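Local coordinates for transcriptional regulator (PDB 3LMM), which is of unknown molecular function but probably acts as a transcriptional regulator, joining a Schlafen AlbA_2 domain to a RecG C-terminal-like domain and helix-turn-helix-class regions, at residues 189-195 and 261-266; 235-241 and 314-320; 255-259 and 270-274. All blocks are in the same frame, centred on the assembly; numbering follows the deposited sequence.

Interaction 1 (189-195 and 261-266); sequences RPAALAL and EKSCLE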
loop_
_atom_site.group_PDB
_atom_site.type_symbol
_atom_site.label_atom_id
_atom_site.label_comp_id
_atom_site.label_asym_id
_atom_site.label_seq_id
_atom_site.Cartn_x
_atom_site.Cartn_y
_atom_site.Cartn_z
ATOM N N ARG A 189 -3.132 -13.069 -25.563
ATOM C CA ARG A 189 -3.244 -12.212 -26.738
ATOM C C ARG A 189 -2.006 -11.347 -26.904
ATOM O O ARG A 189 -1.498 -10.778 -25.939
ATOM C CB ARG A 189 -4.482 -11.318 -26.619
ATOM C CG ARG A 189 -5.596 -11.937 -25.789
ATOM C CD ARG A 189 -6.885 -11.160 -25.904
ATOM N NE ARG A 189 -7.535 -11.406 -27.178
ATOM C CZ ARG A 189 -7.947 -10.446 -27.994
ATOM N NH1 ARG A 189 -8.542 -10.755 -29.143
ATOM N NH2 ARG A 189 -7.752 -9.174 -27.668
ATOM N N PRO A 190 -1.498 -11.243 -28.138
ATOM C CA PRO A 190 -0.308 -10.425 -28.385
ATOM C C PRO A 190 -0.524 -8.964 -28.001
ATOM O O PRO A 190 0.399 -8.284 -27.564
ATOM C CB PRO A 190 -0.075 -10.608 -29.881
ATOM C CG PRO A 190 -1.467 -10.892 -30.405
ATOM C CD PRO A 190 -1.983 -11.856 -29.385
ATOM N N ALA A 191 -1.755 -8.500 -28.166
ATOM C CA ALA A 191 -2.108 -7.128 -27.842
ATOM C C ALA A 191 -1.906 -6.850 -26.358
ATOM O O ALA A 191 -1.436 -5.774 -25.962
ATOM C CB ALA A 191 -3.555 -6.861 -28.215
ATOM N N ALA A 192 -2.281 -7.826 -25.538
ATOM C CA ALA A 192 -2.156 -7.711 -24.091
ATOM C C ALA A 192 -0.681 -7.719 -23.716
ATOM O O ALA A 192 -0.243 -6.940 -22.869
ATOM C CB ALA A 192 -2.867 -8.866 -23.423
ATOM N N LEU A 193 0.075 -8.609 -24.352
ATOM C CA LEU A 193 1.488 -8.706 -24.076
ATOM C C LEU A 193 2.175 -7.435 -24.508
ATOM O O LEU A 193 3.071 -6.929 -23.824
ATOM C CB LEU A 193 2.089 -9.888 -24.815
ATOM C CG LEU A 193 1.818 -11.207 -24.112
ATOM C CD1 LEU A 193 2.054 -12.356 -25.057
ATOM C CD2 LEU A 193 2.701 -11.315 -22.886
ATOM N N ALA A 194 1.759 -6.917 -25.656
ATOM C CA ALA A 194 2.352 -5.690 -26.180
ATOM C C ALA A 194 2.177 -4.563 -25.159
ATOM O O ALA A 194 3.098 -3.777 -24.921
ATOM C CB ALA A 194 1.691 -5.323 -27.488
ATOM N N LEU A 195 0.986 -4.512 -24.565
ATOM C CA LEU A 195 0.638 -3.519 -23.567
ATOM C C LEU A 195 1.540 -3.590 -22.362
ATOM O O LEU A 195 1.996 -2.567 -21.862
ATOM C CB LEU A 195 -0.792 -3.741 -23.109
ATOM C CG LEU A 195 -1.828 -2.922 -23.840
ATOM C CD1 LEU A 195 -3.220 -3.379 -23.466
ATOM C CD2 LEU A 195 -1.611 -1.473 -23.481
ATOM N N GLU A 261 -13.976 -9.510 -26.174
ATOM C CA GLU A 261 -12.895 -10.410 -26.553
ATOM C C GLU A 261 -11.553 -9.883 -26.076
ATOM O O GLU A 261 -10.523 -10.496 -26.330
ATOM C CB GLU A 261 -12.846 -10.599 -28.069
ATOM C CG GLU A 261 -14.184 -10.460 -28.765
ATOM C CD GLU A 261 -14.484 -9.016 -29.106
ATOM O OE1 GLU A 261 -13.608 -8.366 -29.733
ATOM O OE2 GLU A 261 -15.594 -8.539 -28.774
ATOM N N LYS A 262 -11.560 -8.745 -25.393
ATOM C CA LYS A 262 -10.318 -8.165 -24.898
ATOM C C LYS A 262 -10.032 -8.591 -23.463
ATOM O O LYS A 262 -10.944 -8.811 -22.667
ATOM C CB LYS A 262 -10.366 -6.633 -24.971
ATOM C CG LYS A 262 -10.608 -6.084 -26.375
ATOM C CD LYS A 262 -10.347 -4.571 -26.487
ATOM C CE LYS A 262 -10.401 -4.110 -27.952
ATOM N NZ LYS A 262 -9.884 -2.725 -28.177
ATOM N N SER A 263 -8.748 -8.719 -23.154
ATOM C CA SER A 263 -8.299 -9.094 -21.825
ATOM C C SER A 263 -8.496 -7.880 -20.915
ATOM O O SER A 263 -8.777 -6.781 -21.398
ATOM C CB SER A 263 -6.825 -9.479 -21.877
ATOM O OG SER A 263 -6.046 -8.425 -22.405
ATOM N N CYS A 264 -8.350 -8.067 -19.605
ATOM C CA CYS A 264 -8.528 -6.957 -18.676
ATOM C C CYS A 264 -7.538 -5.842 -18.954
ATOM O O CYS A 264 -7.885 -4.670 -18.869
ATOM C CB CYS A 264 -8.361 -7.426 -17.234
ATOM S SG CYS A 264 -9.818 -8.237 -16.537
ATOM N N LEU A 265 -6.301 -6.208 -19.274
ATOM C CA LEU A 265 -5.283 -5.210 -19.563
ATOM C C LEU A 265 -5.720 -4.372 -20.760
ATOM O O LEU A 265 -5.546 -3.146 -20.785
ATOM C CB LEU A 265 -3.950 -5.877 -19.880
ATOM C CG LEU A 265 -3.280 -6.617 -18.734
ATOM C CD1 LEU A 265 -2.049 -7.334 -19.257
ATOM C CD2 LEU A 265 -2.917 -5.655 -17.622
ATOM N N GLU A 266 -6.280 -5.047 -21.761
ATOM C CA GLU A 266 -6.750 -4.375 -22.956
ATOM C C GLU A 266 -7.946 -3.521 -22.581
ATOM O O GLU A 266 -8.040 -2.352 -22.967
ATOM C CB GLU A 266 -7.139 -5.402 -24.010
ATOM C CG GLU A 266 -5.940 -6.059 -24.647
ATOM C CD GLU A 266 -6.317 -7.202 -25.555
ATOM O OE1 GLU A 266 -6.650 -8.296 -25.039
ATOM O OE2 GLU A 266 -6.287 -7.011 -26.790
#
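Glu-266 is the acceptor around which this contact is built. Its OE1 takes a hydrogen bond from Arg-189 NH2 at 3.0 Å, another from Ser-263 N at 2.9 Å and a third from Ser-263 OG at 2.7 Å. In return, Glu-266 N donates weakly to Ser-263 OG (3.4 Å), which completes a capping box at the start of helix 264-278. The arginine stands at the N-cap of the other helix and closes a salt bridge, with NH2 2.8 Å from Glu-266 OE2; its own carbonyl is taken by Leu-193 N (N to Arg-189 O, 3.1 Å). Glu-261 O lies over one guanidinium face, 3.1 Å from Arg-189 CZ, but at angles too poor for a hydrogen bond. Beyond the charges, Ala-192 CB reaches Ser-263 OG at 3.4 Å and Leu-195 CD1 packs 4.4 Å from Leu-265 CB. The two helix starts thus meet beside helix 226-232, whose Phe-232 touches Ala-192 and Leu-265, while Leu-193 turns to helix 208-214.

Interaction 2 (235-241 and 314-320); sequences LDRTAIE and WNRSEPI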
loop_
_atom_site.group_PDB
_atom_site.type_symbol
_atom_site.label_atom_id
_atom_site.label_comp_id
_atom_site.label_asym_id
_atom_site.label_seq_id
_atom_site.Cartn_x
_atom_site.Cartn_y
_atom_site.Cartn_z
ATOM N N LEU A 235 -11.761 -12.285 -21.492
ATOM C CA LEU A 235 -12.703 -12.869 -20.548
ATOM C C LEU A 235 -14.119 -12.839 -21.111
ATOM O O LEU A 235 -15.101 -12.789 -20.371
ATOM C CB LEU A 235 -12.657 -12.157 -19.182
ATOM C CG LEU A 235 -13.342 -10.793 -19.045
ATOM C CD1 LEU A 235 -13.223 -10.295 -17.621
ATOM C CD2 LEU A 235 -12.709 -9.829 -20.029
ATOM N N ASP A 236 -14.204 -12.879 -22.433
ATOM C CA ASP A 236 -15.473 -12.882 -23.141
ATOM C C ASP A 236 -16.597 -12.162 -22.403
ATOM O O ASP A 236 -17.691 -12.705 -22.238
ATOM C CB ASP A 236 -15.898 -14.326 -23.438
ATOM C CG ASP A 236 -14.795 -15.140 -24.092
ATOM O OD1 ASP A 236 -14.102 -15.905 -23.380
ATOM O OD2 ASP A 236 -14.609 -15.008 -25.323
ATOM N N ARG A 237 -16.316 -10.946 -21.948
ATOM C CA ARG A 237 -17.309 -10.131 -21.259
ATOM C C ARG A 237 -16.721 -8.795 -20.857
ATOM O O ARG A 237 -15.510 -8.642 -20.753
ATOM C CB ARG A 237 -17.869 -10.852 -20.029
ATOM C CG ARG A 237 -17.248 -10.536 -18.681
ATOM C CD ARG A 237 -18.325 -10.753 -17.636
ATOM N NE ARG A 237 -17.890 -10.775 -16.241
ATOM C CZ ARG A 237 -16.997 -11.624 -15.740
ATOM N NH1 ARG A 237 -16.683 -11.569 -14.447
ATOM N NH2 ARG A 237 -16.397 -12.512 -16.532
ATOM N N THR A 238 -17.587 -7.819 -20.651
ATOM C CA THR A 238 -17.132 -6.505 -20.282
ATOM C C THR A 238 -16.717 -6.478 -18.833
ATOM O O THR A 238 -17.466 -6.897 -17.949
ATOM C CB THR A 238 -18.220 -5.489 -20.543
ATOM O OG1 THR A 238 -18.445 -5.424 -21.954
ATOM C CG2 THR A 238 -17.821 -4.122 -20.026
ATOM N N ALA A 239 -15.506 -5.999 -18.586
ATOM C CA ALA A 239 -15.001 -5.935 -17.222
ATOM C C ALA A 239 -15.294 -4.580 -16.620
ATOM O O ALA A 239 -15.632 -4.470 -15.442
ATOM C CB ALA A 239 -13.504 -6.203 -17.211
ATOM N N ILE A 240 -15.183 -3.552 -17.452
ATOM C CA ILE A 240 -15.407 -2.188 -17.003
ATOM C C ILE A 240 -15.881 -1.357 -18.188
ATOM O O ILE A 240 -15.483 -1.606 -19.325
ATOM C CB ILE A 240 -14.080 -1.606 -16.450
ATOM C CG1 ILE A 240 -14.304 -0.257 -15.813
ATOM C CG2 ILE A 240 -13.048 -1.487 -17.562
ATOM C CD1 ILE A 240 -13.198 0.124 -14.895
ATOM N N GLU A 241 -16.751 -0.389 -17.940
ATOM C CA GLU A 241 -17.240 0.450 -19.033
ATOM C C GLU A 241 -17.542 1.862 -18.552
ATOM O O GLU A 241 -17.767 2.083 -17.368
ATOM C CB GLU A 241 -18.486 -0.180 -19.654
ATOM C CG GLU A 241 -19.569 -0.514 -18.647
ATOM C CD GLU A 241 -20.809 -1.105 -19.288
ATOM O OE1 GLU A 241 -20.700 -2.150 -19.975
ATOM O OE2 GLU A 241 -21.904 -0.530 -19.093
ATOM N N TRP A 314 -15.039 -9.766 -9.422
ATOM C CA TRP A 314 -14.594 -10.703 -10.453
ATOM C C TRP A 314 -15.365 -11.987 -10.548
ATOM O O TRP A 314 -15.233 -12.734 -11.521
ATOM C CB TRP A 314 -13.112 -11.041 -10.292
ATOM C CG TRP A 314 -12.250 -9.976 -10.826
ATOM C CD1 TRP A 314 -11.179 -9.411 -10.208
ATOM C CD2 TRP A 314 -12.400 -9.292 -12.072
ATOM N NE1 TRP A 314 -10.659 -8.407 -10.980
ATOM C CE2 TRP A 314 -11.397 -8.307 -12.130
ATOM C CE3 TRP A 314 -13.307 -9.395 -13.134
ATOM C CZ2 TRP A 314 -11.249 -7.449 -13.228
ATOM C CZ3 TRP A 314 -13.166 -8.543 -14.219
ATOM C CH2 TRP A 314 -12.152 -7.573 -14.254
ATOM N N ASN A 315 -16.159 -12.271 -9.530
ATOM C CA ASN A 315 -16.960 -13.472 -9.564
ATOM C C ASN A 315 -18.343 -13.024 -10.003
ATOM O O ASN A 315 -19.174 -13.848 -10.382
ATOM C CB ASN A 315 -17.021 -14.132 -8.188
ATOM C CG ASN A 315 -17.924 -15.357 -8.174
ATOM O OD1 ASN A 315 -18.921 -15.390 -7.458
ATOM N ND2 ASN A 315 -17.575 -16.369 -8.972
ATOM N N ARG A 316 -18.576 -11.711 -9.960
ATOM C CA ARG A 316 -19.853 -11.155 -10.373
ATOM C C ARG A 316 -19.848 -10.834 -11.856
ATOM O O ARG A 316 -18.791 -10.633 -12.451
ATOM C CB ARG A 316 -20.197 -9.909 -9.559
ATOM C CG ARG A 316 -20.999 -10.216 -8.308
ATOM C CD ARG A 316 -20.472 -9.418 -7.129
ATOM N NE ARG A 316 -21.501 -8.672 -6.400
ATOM C CZ ARG A 316 -22.480 -7.984 -6.984
ATOM N NH1 ARG A 316 -22.592 -7.943 -8.311
ATOM N NH2 ARG A 316 -23.334 -7.313 -6.238
ATOM N N SER A 317 -21.033 -10.795 -12.457
ATOM C CA SER A 317 -21.146 -10.526 -13.885
ATOM C C SER A 317 -20.992 -9.057 -14.200
ATOM O O SER A 317 -20.061 -8.644 -14.898
ATOM C CB SER A 317 -22.500 -11.012 -14.393
ATOM O OG SER A 317 -22.647 -12.409 -14.191
ATOM N N GLU A 318 -21.922 -8.274 -13.666
ATOM C CA GLU A 318 -21.952 -6.835 -13.873
ATOM C C GLU A 318 -20.559 -6.178 -13.874
ATOM O O GLU A 318 -19.744 -6.407 -12.986
ATOM C CB GLU A 318 -22.905 -6.187 -12.842
ATOM C CG GLU A 318 -22.785 -6.631 -11.357
ATOM C CD GLU A 318 -23.605 -7.873 -10.971
ATOM O OE1 GLU A 318 -23.102 -9.008 -11.139
ATOM O OE2 GLU A 318 -24.754 -7.701 -10.494
ATOM N N PRO A 319 -20.271 -5.358 -14.897
ATOM C CA PRO A 319 -18.983 -4.674 -15.030
ATOM C C PRO A 319 -18.811 -3.523 -14.059
ATOM O O PRO A 319 -19.773 -3.044 -13.463
ATOM C CB PRO A 319 -18.998 -4.167 -16.471
ATOM C CG PRO A 319 -20.057 -5.006 -17.145
ATOM C CD PRO A 319 -21.102 -5.117 -16.083
ATOM N N ILE A 320 -17.567 -3.093 -13.898
ATOM C CA ILE A 320 -17.274 -1.963 -13.046
ATOM C C ILE A 320 -17.983 -0.844 -13.790
ATOM O O ILE A 320 -17.714 -0.611 -14.975
ATOM C CB ILE A 320 -15.758 -1.658 -13.008
ATOM C CG1 ILE A 320 -14.996 -2.852 -12.415
ATOM C CG2 ILE A 320 -15.502 -0.397 -12.208
ATOM C CD1 ILE A 320 -13.475 -2.752 -12.526
#
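Here a loop entering strand 240-245 meets the loop after helix 298-311, and the two come together as neighbouring parallel strands of the mixed six-stranded sheet. Sheet and helices make up an alpha-beta domain that is probably RecG C-terminal-like. Leu-235 begins the contact, its CD1 3.8 Å from Trp-314 CZ3. Arg-237 then reaches across to backbone carbonyls: its NH1 donates to Arg-316 O at 3.1 Å, and its NE gives a weak bond to Ser-317 O at 3.3 Å, so the guanidinium edge ties down the loop before the strand. Thr-238 lies against the proline ring, with CG2 3.7 Å from Pro-319 CB. Ala-239 faces two ways: its CB meets the edge of the Trp-314 ring (3.5 Å to CH2), while its carbonyl opens the strand pairing. Ile-240 bridges to Ile-320, CA to CA 4.4 Å, and both side chains lie on the same face of the sheet, where Leu-271 of helix 264-278 touches Ile-240 and Met-309 of helix 298-311 touches Ile-320. At Glu-241 the pairing is established. Ile-320 binds the residues before and after its partner, as parallel strands require: its N donates to Ala-239 O at 2.8 Å, and its O accepts from Glu-241 N at 3.1 Å.

Interaction 3 (255-259 and 270-274); sequences RVVPE and YLEQA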
loop_
_atom_site.group_PDB
_atom_site.type_symbol
_atom_site.label_atom_id
_atom_site.label_comp_id
_atom_site.label_asym_id
_atom_site.label_seq_id
_atom_site.Cartn_x
_atom_site.Cartn_y
_atom_site.Cartn_z
ATOM N N ARG A 255 -21.479 6.635 -24.155
ATOM C CA ARG A 255 -20.867 5.576 -23.376
ATOM C C ARG A 255 -19.824 4.827 -24.185
ATOM O O ARG A 255 -19.958 4.675 -25.399
ATOM C CB ARG A 255 -21.945 4.609 -22.880
ATOM C CG ARG A 255 -22.890 4.139 -23.969
ATOM C CD ARG A 255 -23.824 3.043 -23.469
ATOM N NE ARG A 255 -24.866 3.499 -22.543
ATOM C CZ ARG A 255 -26.001 4.092 -22.911
ATOM N NH1 ARG A 255 -26.886 4.464 -21.989
ATOM N NH2 ARG A 255 -26.254 4.315 -24.196
ATOM N N VAL A 256 -18.770 4.383 -23.511
ATOM C CA VAL A 256 -17.706 3.636 -24.168
ATOM C C VAL A 256 -17.558 2.285 -23.477
ATOM O O VAL A 256 -17.128 2.212 -22.332
ATOM C CB VAL A 256 -16.364 4.419 -24.138
ATOM C CG1 VAL A 256 -16.142 5.008 -22.776
ATOM C CG2 VAL A 256 -15.211 3.502 -24.522
ATOM N N VAL A 257 -17.938 1.226 -24.187
ATOM C CA VAL A 257 -17.892 -0.140 -23.671
ATOM C C VAL A 257 -16.878 -0.988 -24.447
ATOM O O VAL A 257 -17.071 -1.274 -25.626
ATOM C CB VAL A 257 -19.302 -0.817 -23.772
ATOM C CG1 VAL A 257 -20.250 -0.231 -22.750
ATOM C CG2 VAL A 257 -19.886 -0.610 -25.168
ATOM N N PRO A 258 -15.782 -1.404 -23.789
ATOM C CA PRO A 258 -14.759 -2.219 -24.453
ATOM C C PRO A 258 -15.282 -3.561 -24.958
ATOM O O PRO A 258 -16.188 -4.146 -24.363
ATOM C CB PRO A 258 -13.695 -2.381 -23.371
ATOM C CG PRO A 258 -14.494 -2.377 -22.122
ATOM C CD PRO A 258 -15.466 -1.243 -22.359
ATOM N N GLU A 259 -14.703 -4.044 -26.055
ATOM C CA GLU A 259 -15.118 -5.318 -26.649
ATOM C C GLU A 259 -14.778 -6.492 -25.729
ATOM O O GLU A 259 -13.640 -6.624 -25.283
ATOM C CB GLU A 259 -14.442 -5.524 -28.013
ATOM C CG GLU A 259 -14.767 -4.453 -29.055
ATOM C CD GLU A 259 -13.769 -3.303 -29.051
ATOM O OE1 GLU A 259 -13.427 -2.804 -27.949
ATOM O OE2 GLU A 259 -13.344 -2.884 -30.154
ATOM N N TYR A 270 -8.216 0.489 -22.777
ATOM C CA TYR A 270 -9.292 1.075 -23.554
ATOM C C TYR A 270 -10.061 2.110 -22.743
ATOM O O TYR A 270 -10.427 3.157 -23.269
ATOM C CB TYR A 270 -10.239 -0.018 -24.031
ATOM C CG TYR A 270 -11.178 0.409 -25.136
ATOM C CD1 TYR A 270 -10.722 0.590 -26.440
ATOM C CD2 TYR A 270 -12.532 0.609 -24.881
ATOM C CE1 TYR A 270 -11.597 0.957 -27.466
ATOM C CE2 TYR A 270 -13.411 0.977 -25.897
ATOM C CZ TYR A 270 -12.939 1.148 -27.184
ATOM O OH TYR A 270 -13.820 1.506 -28.178
ATOM N N LEU A 271 -10.304 1.827 -21.467
ATOM C CA LEU A 271 -11.026 2.768 -20.614
ATOM C C LEU A 271 -10.146 3.983 -20.305
ATOM O O LEU A 271 -10.589 5.125 -20.428
ATOM C CB LEU A 271 -11.446 2.080 -19.317
ATOM C CG LEU A 271 -12.930 2.218 -18.983
ATOM C CD1 LEU A 271 -13.259 3.671 -18.791
ATOM C CD2 LEU A 271 -13.771 1.617 -20.107
ATOM N N GLU A 272 -8.900 3.728 -19.904
ATOM C CA GLU A 272 -7.949 4.796 -19.605
ATOM C C GLU A 272 -7.821 5.749 -20.794
ATOM O O GLU A 272 -7.827 6.965 -20.629
ATOM C CB GLU A 272 -6.570 4.212 -19.279
ATOM C CG GLU A 272 -6.482 3.493 -17.938
ATOM C CD GLU A 272 -5.073 2.994 -17.621
ATOM O OE1 GLU A 272 -4.508 2.233 -18.439
ATOM O OE2 GLU A 272 -4.532 3.357 -16.550
ATOM N N GLN A 273 -7.694 5.179 -21.988
ATOM C CA GLN A 273 -7.572 5.952 -23.215
ATOM C C GLN A 273 -8.707 6.944 -23.351
ATOM O O GLN A 273 -8.492 8.155 -23.410
ATOM C CB GLN A 273 -7.617 5.029 -24.429
ATOM C CG GLN A 273 -6.403 4.165 -24.639
ATOM C CD GLN A 273 -5.227 4.974 -25.109
ATOM O OE1 GLN A 273 -4.292 5.234 -24.351
ATOM N NE2 GLN A 273 -5.266 5.389 -26.372
ATOM N N ALA A 274 -9.920 6.406 -23.420
ATOM C CA ALA A 274 -11.130 7.206 -23.572
ATOM C C ALA A 274 -11.337 8.135 -22.392
ATOM O O ALA A 274 -11.907 9.209 -22.534
ATOM C CB ALA A 274 -12.341 6.291 -23.733
#
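This is apolar packing of a helix against the end of an edge strand: helix 264-278 lies beside strand 252-256, an outermost strand of the six-stranded sheet, and beside the loop that leaves it. The main wedge is Tyr-270. Val-256 points at the helix and sets its CG2 3.4 Å from Tyr-270 CE2, and the same methyl sits 4.1 Å from Ala-274 CB, one helical turn further on. Pro-258 follows, with its CB 3.5 Å from Tyr-270 CD2 and its CD 4.0 Å from Leu-271 CD2. In topology the unit is a beta-beta-alpha arrangement: strands 240-245 and 252-256 pair antiparallel, with Val-256 backbone-bonded to Leu-242, and the chain then turns back through the loop so that the helix can cover the sheet. Leu-271 enters that interface, touching Leu-242 on the neighbouring strand and Met-305 of helix 298-311, which packs next to it. Val-257, by contrast, points its CA-to-CB bond away from the helix and touches Glu-241. Toward the solvent, Glu-259 brings its carboxylate over one face of the Tyr-270 ring, OE1 lying 4.1 Å from CZ.

How the interactions relate
All three contacts are partly buried and lie on the same side of the chain's centre, 13 to 15 Å apart between centres. Helix 264-278 connects them: interaction 1 uses its start and interaction 3 its middle, while interaction 2 touches it through Cys-264, whose SG lies 3.3 Å from Trp-314 CH2. Interactions 2 and 3 also share a sheet, where Ile-240 O comes within 3.1 Å of Pro-258 CD. Their chemistry follows their place. Charge and helix capping dominate where two helices begin, backbone pairing where strands run parallel inside the sheet, and hydrophobic side chains where the helix covers the sheet's edge. Interaction 3 is nested in the loop that interaction 2 closes.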